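Local coordinates for aldehyde dehydrogenase (PDB 6K10), which oxidises the carotenoid aldehyde 4,4'-diaponeurosporen-4-al to 4,4'-diaponeurosporenoic acid, a step in the synthesis of the pigment staphyloxanthin in Staphylococcus aureus, at the interface of chains A and B. Numbering follows the deposited sequence. Chains: chain A/B, Aldehyde dehydrogenase.

Contact 1 and contact 2 belong to one two-fold symmetric interface of the aldehyde dehydrogenase pair, and the centres of their C-alpha atoms lie about 42 Å apart. They share no residue, but the two-fold links them: strand 432-439 of chain A serves contact 1, and residues 440-444 of chain B, just after the same strand in the other copy, serve contact 2. By symmetry, each subunit uses this stretch twice. The centres lie about 26 and 25 Å from A:Glu217, and about 34 and 20 Å from A:Ser251, changed here from the family's nucleophilic cysteine. Both patches help hold the deposited dimer together; the structure alone shows no direct catalytic role.

Contact 1: the interface of chains A and B. Residues chain A 94, 106-107, 436-437; chain B 408-410.
The loop B:Lys408–B:Pro410, its backbone extended at B:Leu409 and B:Pro410, lies against chain A strands 92-94, 104-111 and 432-439 at this subunit interface of the aldehyde dehydrogenase. B:Leu409 has the most surface hidden here, 41 Å². With chi1 -72° its CG stands beside the backbone N, and the extended chi2 carries the two methyls towards the strands. CD2 of B:Leu409 comes 3.4 Å from the carbonyl O of A:Tyr106, and the A:Ile107 side chain slides past it in the opposite direction, CG1 at 3.9 Å from CD2. Next to it, A:Val94 offers its CG1 branch to the lysine stem, touching CB of B:Lys408 at 3.7 Å; the same CG1 also lies 4.0 Å from CD2 of B:Leu409, with CG2 slightly farther off. A:Ile107 extends its end methyl to the proline ring tip to tip, CD1 meeting CD of B:Pro410 at 3.6 Å. Behind the contact, CB of A:Tyr106 sits over one face of the A:Tyr437 ring, towards its rim, which probably helps hold the two strands together. The polar tie comes from A:Ser436, whose CB also packs on CB of B:Leu409. A water bridges its backbone N and the carbonyl O of B:Pro410, which therefore receives two partners. The direct one is the serine hydroxyl: A:Ser436 OG donates to B:Pro410 O over 2.7 Å, in the carbonyl plane on a lone pair, with a C=O...OG angle of 131°.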
ATOM      1  N   VAL A  94      17.606  -9.783  -7.426  1.00 27.90           N
ATOM      2  CA  VAL A  94      16.873  -9.020  -8.430  1.00 29.42           C
ATOM      3  C   VAL A  94      17.803  -8.750  -9.602  1.00 25.17           C
ATOM      4  O   VAL A  94      18.983  -8.439  -9.404  1.00 24.22           O
ATOM      5  CB  VAL A  94      16.326  -7.705  -7.835  1.00 31.94           C
ATOM      6  CG1 VAL A  94      15.789  -6.785  -8.922  1.00 30.22           C
ATOM      7  CG2 VAL A  94      15.253  -7.995  -6.805  1.00 33.88           C
ATOM      8  N   TYR A 106      19.184  -6.631  -4.625  1.00 19.36           N
ATOM      9  CA  TYR A 106      18.459  -7.503  -3.709  1.00 20.93           C
ATOM     10  C   TYR A 106      17.254  -6.781  -3.133  1.00 19.78           C
ATOM     11  O   TYR A 106      17.183  -5.552  -3.129  1.00 21.10           O
ATOM     12  CB  TYR A 106      19.343  -7.983  -2.546  1.00 24.69           C
ATOM     13  CG  TYR A 106      20.679  -8.537  -2.960  1.00 24.82           C
ATOM     14  CD1 TYR A 106      20.822  -9.879  -3.278  1.00 27.31           C
ATOM     15  CD2 TYR A 106      21.799  -7.719  -3.035  1.00 27.87           C
ATOM     16  CE1 TYR A 106      22.043 -10.395  -3.659  1.00 29.15           C
ATOM     17  CE2 TYR A 106      23.023  -8.225  -3.417  1.00 30.03           C
ATOM     18  CZ  TYR A 106      23.141  -9.560  -3.727  1.00 30.59           C
ATOM     19  OH  TYR A 106      24.362 -10.062  -4.108  1.00 35.09           O
ATOM     20  N   ILE A 107      16.316  -7.573  -2.620  1.00 21.46           N
ATOM     21  CA  ILE A 107      15.166  -7.066  -1.881  1.00 23.81           C
ATOM     22  C   ILE A 107      15.057  -7.875  -0.597  1.00 25.06           C
ATOM     23  O   ILE A 107      14.799  -9.085  -0.641  1.00 23.25           O
ATOM     24  CB  ILE A 107      13.864  -7.146  -2.687  1.00 24.99           C
ATOM     25  CG1 ILE A 107      13.942  -6.214  -3.898  1.00 24.08           C
ATOM     26  CG2 ILE A 107      12.675  -6.784  -1.799  1.00 26.73           C
ATOM     27  CD1 ILE A 107      12.732  -6.270  -4.801  1.00 26.15           C
ATOM     28  N   SER A 436      14.830  -2.550  -0.665  1.00 18.09           N
ATOM     29  CA  SER A 436      15.796  -2.713  -1.741  1.00 20.09           C
ATOM     30  C   SER A 436      17.193  -2.378  -1.245  1.00 20.78           C
ATOM     31  O   SER A 436      17.386  -1.425  -0.489  1.00 20.72           O
ATOM     32  CB  SER A 436      15.449  -1.802  -2.916  1.00 20.71           C
ATOM     33  OG  SER A 436      14.193  -2.134  -3.468  1.00 21.55           O
ATOM     34  N   TYR A 437      18.178  -3.158  -1.678  1.00 19.42           N
ATOM     35  CA  TYR A 437      19.554  -2.757  -1.445  1.00 20.11           C
ATOM     36  C   TYR A 437      20.452  -3.368  -2.508  1.00 23.15           C
ATOM     37  O   TYR A 437      20.131  -4.400  -3.102  1.00 23.03           O
ATOM     38  CB  TYR A 437      20.036  -3.123  -0.034  1.00 18.11           C
ATOM     39  CG  TYR A 437      20.242  -4.596   0.232  1.00 21.70           C
ATOM     40  CD1 TYR A 437      19.210  -5.383   0.729  1.00 22.16           C
ATOM     41  CD2 TYR A 437      21.477  -5.193   0.017  1.00 23.84           C
ATOM     42  CE1 TYR A 437      19.399  -6.728   0.986  1.00 24.35           C
ATOM     43  CE2 TYR A 437      21.675  -6.535   0.268  1.00 21.03           C
ATOM     44  CZ  TYR A 437      20.635  -7.298   0.754  1.00 25.07           C
ATOM     45  OH  TYR A 437      20.837  -8.636   1.006  1.00 25.59           O
TER
ATOM     46  N   LYS B 408      14.081  -2.005 -11.331  1.00 22.72           N
ATOM     47  CA  LYS B 408      13.542  -3.249 -10.802  1.00 24.64           C
ATOM     48  C   LYS B 408      13.567  -3.294  -9.280  1.00 22.92           C
ATOM     49  O   LYS B 408      13.047  -4.249  -8.693  1.00 22.38           O
ATOM     50  CB  LYS B 408      14.322  -4.432 -11.376  1.00 26.35           C
ATOM     51  CG  LYS B 408      14.058  -4.655 -12.851  1.00 32.22           C
ATOM     52  CD  LYS B 408      14.549  -6.005 -13.324  1.00 35.37           C
ATOM     53  CE  LYS B 408      14.200  -6.197 -14.788  1.00 39.64           C
ATOM     54  NZ  LYS B 408      15.068  -7.199 -15.458  1.00 41.81           N
ATOM     55  N   LEU B 409      14.152  -2.286  -8.634  1.00 22.46           N
ATOM     56  CA  LEU B 409      14.172  -2.172  -7.186  1.00 20.66           C
ATOM     57  C   LEU B 409      13.126  -1.160  -6.751  1.00 21.33           C
ATOM     58  O   LEU B 409      13.189  -0.004  -7.190  1.00 23.68           O
ATOM     59  CB  LEU B 409      15.558  -1.740  -6.703  1.00 20.27           C
ATOM     60  CG  LEU B 409      16.688  -2.767  -6.774  1.00 20.87           C
ATOM     61  CD1 LEU B 409      17.970  -2.158  -6.241  1.00 22.69           C
ATOM     62  CD2 LEU B 409      16.344  -4.033  -6.003  1.00 22.17           C
ATOM     63  N   PRO B 410      12.159  -1.520  -5.912  1.00 23.00           N
ATOM     64  CA  PRO B 410      11.219  -0.511  -5.414  1.00 25.14           C
ATOM     65  C   PRO B 410      11.945   0.547  -4.599  1.00 26.12           C
ATOM     66  O   PRO B 410      12.895   0.253  -3.871  1.00 22.24           O
ATOM     67  CB  PRO B 410      10.248  -1.325  -4.551  1.00 24.39           C
ATOM     68  CG  PRO B 410      11.022  -2.541  -4.163  1.00 23.76           C
ATOM     69  CD  PRO B 410      11.883  -2.851  -5.351  1.00 23.76           C
TER
HETATM   70  O   HOH W   1      13.347   0.044  -0.856  1.00 19.32           O

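Contact 2: the interface of chains A and B. Residues chain A 234, 238, 378, 398; chain B 440-442, 444.
A:Arg238, on helix 232-244 of this aldehyde dehydrogenase fold, meets the chain B segment that follows strand 432-439, where its guanidinium hydrogen-bonds to backbone carbonyls. NH2 of A:Arg238 donates to the O of B:Ser441 at 3.0 Å, the acceptor lying in the guanidinium plane while the donor is tilted from the carbonyl plane. NH1 adds weak bonds to the carbonyls of B:Lys440 and B:Ser441. Within chain A the same NH1 of A:Arg238 donates to A:Asn398 O (2.8 Å), approaching nearly along the C=O axis and helping fix the guanidinium's rotation. A second polar link joins side chains: the hydroxyl OG1 of B:Thr442 donates to the carboxylate OE2 of A:Glu378 at 2.5 Å, coming from above the carboxylate plane, 42° out of it. At chi1 63°, OG1 stands between the backbone N and carbonyl carbon, directing the hydroxyl to the glutamate and the methyl to A:Asn398.

Apolar packing covers both guanidinium faces. CE of B:Lys440 lies over the centre of one, 3.7 Å from CZ of A:Arg238, and the CG1 branch of A:Val234 covers the other. A bend in the lysine chain brings it across the arginine. B:Thr442 also crosses A:Asn398 at about a right angle, B:Thr442 CG2 lying 3.5 Å from A:Asn398 CG, the amide carbon. A:Val234 crosses the threonine obliquely, CG1 3.9 Å from CB of B:Thr442.

Like charges also come near, A:Arg238 NE and B:Lys440 NZ standing 4.7 Å apart, which may slightly oppose the packing.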
ATOM      1  N   VAL A 234     -29.540 -21.345 -11.310  1.00 21.08           N
ATOM      2  CA  VAL A 234     -28.177 -21.412 -10.790  1.00 20.78           C
ATOM      3  C   VAL A 234     -27.778 -20.081 -10.163  1.00 17.96           C
ATOM      4  O   VAL A 234     -27.097 -20.045  -9.131  1.00 21.47           O
ATOM      5  CB  VAL A 234     -27.200 -21.829 -11.903  1.00 23.94           C
ATOM      6  CG1 VAL A 234     -25.775 -21.858 -11.372  1.00 23.37           C
ATOM      7  CG2 VAL A 234     -27.589 -23.188 -12.459  1.00 25.14           C
ATOM      8  N   ARG A 238     -26.525 -19.543  -6.183  1.00 20.02           N
ATOM      9  CA  ARG A 238     -25.254 -18.940  -5.795  1.00 21.31           C
ATOM     10  C   ARG A 238     -25.455 -17.590  -5.110  1.00 21.15           C
ATOM     11  O   ARG A 238     -24.662 -17.207  -4.242  1.00 21.39           O
ATOM     12  CB  ARG A 238     -24.346 -18.830  -7.022  1.00 19.43           C
ATOM     13  CG  ARG A 238     -24.049 -20.203  -7.618  1.00 18.91           C
ATOM     14  CD  ARG A 238     -23.287 -20.173  -8.934  1.00 20.02           C
ATOM     15  NE  ARG A 238     -23.046 -21.542  -9.389  1.00 20.30           N
ATOM     16  CZ  ARG A 238     -22.443 -21.878 -10.525  1.00 21.54           C
ATOM     17  NH1 ARG A 238     -22.010 -20.945 -11.362  1.00 21.90           N
ATOM     18  NH2 ARG A 238     -22.282 -23.161 -10.823  1.00 22.07           N
ATOM     19  N   GLU A 378     -24.640 -14.966 -19.274  1.00 23.96           N
ATOM     20  CA  GLU A 378     -24.004 -15.859 -20.227  1.00 23.63           C
ATOM     21  C   GLU A 378     -23.430 -15.094 -21.410  1.00 26.91           C
ATOM     22  O   GLU A 378     -22.948 -15.706 -22.371  1.00 29.47           O
ATOM     23  CB  GLU A 378     -25.005 -16.916 -20.697  1.00 24.24           C
ATOM     24  CG  GLU A 378     -25.586 -17.751 -19.561  1.00 24.01           C
ATOM     25  CD  GLU A 378     -24.523 -18.516 -18.807  1.00 28.64           C
ATOM     26  OE1 GLU A 378     -23.550 -18.951 -19.456  1.00 31.53           O
ATOM     27  OE2 GLU A 378     -24.657 -18.684 -17.576  1.00 25.38           O
ATOM     28  N   ASN A 398     -20.973 -15.086 -12.372  1.00 20.30           N
ATOM     29  CA  ASN A 398     -21.780 -16.295 -12.185  1.00 20.61           C
ATOM     30  C   ASN A 398     -21.456 -17.004 -10.869  1.00 23.73           C
ATOM     31  O   ASN A 398     -21.493 -18.232 -10.780  1.00 25.56           O
ATOM     32  CB  ASN A 398     -21.638 -17.247 -13.376  1.00 20.79           C
ATOM     33  CG  ASN A 398     -22.352 -16.737 -14.615  1.00 21.25           C
ATOM     34  OD1 ASN A 398     -23.311 -15.971 -14.516  1.00 20.51           O
ATOM     35  ND2 ASN A 398     -21.895 -17.165 -15.789  1.00 22.10           N
TER
ATOM     36  N   LYS B 440     -17.359 -18.922 -12.588  1.00 20.14           N
ATOM     37  CA  LYS B 440     -17.757 -20.316 -12.429  1.00 21.21           C
ATOM     38  C   LYS B 440     -18.920 -20.598 -13.364  1.00 25.11           C
ATOM     39  O   LYS B 440     -19.959 -19.935 -13.285  1.00 23.02           O
ATOM     40  CB  LYS B 440     -18.130 -20.646 -10.981  1.00 20.79           C
ATOM     41  CG  LYS B 440     -18.333 -22.138 -10.757  1.00 27.72           C
ATOM     42  CD  LYS B 440     -18.132 -22.542  -9.305  1.00 30.86           C
ATOM     43  CE  LYS B 440     -19.357 -22.252  -8.461  1.00 32.90           C
ATOM     44  NZ  LYS B 440     -19.165 -22.705  -7.055  1.00 30.14           N
ATOM     45  N   SER B 441     -18.736 -21.577 -14.246  1.00 22.83           N
ATOM     46  CA  SER B 441     -19.751 -21.905 -15.236  1.00 24.11           C
ATOM     47  C   SER B 441     -21.063 -22.297 -14.567  1.00 19.75           C
ATOM     48  O   SER B 441     -21.079 -23.033 -13.577  1.00 23.56           O
ATOM     49  CB  SER B 441     -19.261 -23.044 -16.132  1.00 25.18           C
ATOM     50  OG  SER B 441     -20.314 -23.551 -16.934  1.00 27.39           O
ATOM     51  N   THR B 442     -22.170 -21.790 -15.114  1.00 19.04           N
ATOM     52  CA  THR B 442     -23.498 -22.179 -14.659  1.00 21.05           C
ATOM     53  C   THR B 442     -23.972 -23.488 -15.272  1.00 23.13           C
ATOM     54  O   THR B 442     -25.007 -24.010 -14.848  1.00 23.83           O
ATOM     55  CB  THR B 442     -24.521 -21.084 -14.973  1.00 24.43           C
ATOM     56  OG1 THR B 442     -24.618 -20.912 -16.393  1.00 23.95           O
ATOM     57  CG2 THR B 442     -24.116 -19.771 -14.324  1.00 23.01           C
ATOM     58  N   LEU B 444     -22.261 -26.167 -14.895  1.00 24.04           N
ATOM     59  CA  LEU B 444     -21.773 -27.150 -13.937  1.00 27.04           C
ATOM     60  C   LEU B 444     -22.436 -26.874 -12.594  1.00 29.86           C
ATOM     61  O   LEU B 444     -22.098 -25.900 -11.914  1.00 30.76           O
ATOM     62  CB  LEU B 444     -20.252 -27.094 -13.832  1.00 28.50           C
ATOM     63  CG  LEU B 444     -19.533 -27.497 -15.120  1.00 31.17           C
ATOM     64  CD1 LEU B 444     -18.036 -27.270 -15.011  1.00 31.40           C
ATOM     65  CD2 LEU B 444     -19.835 -28.948 -15.454  1.00 32.16           C
TER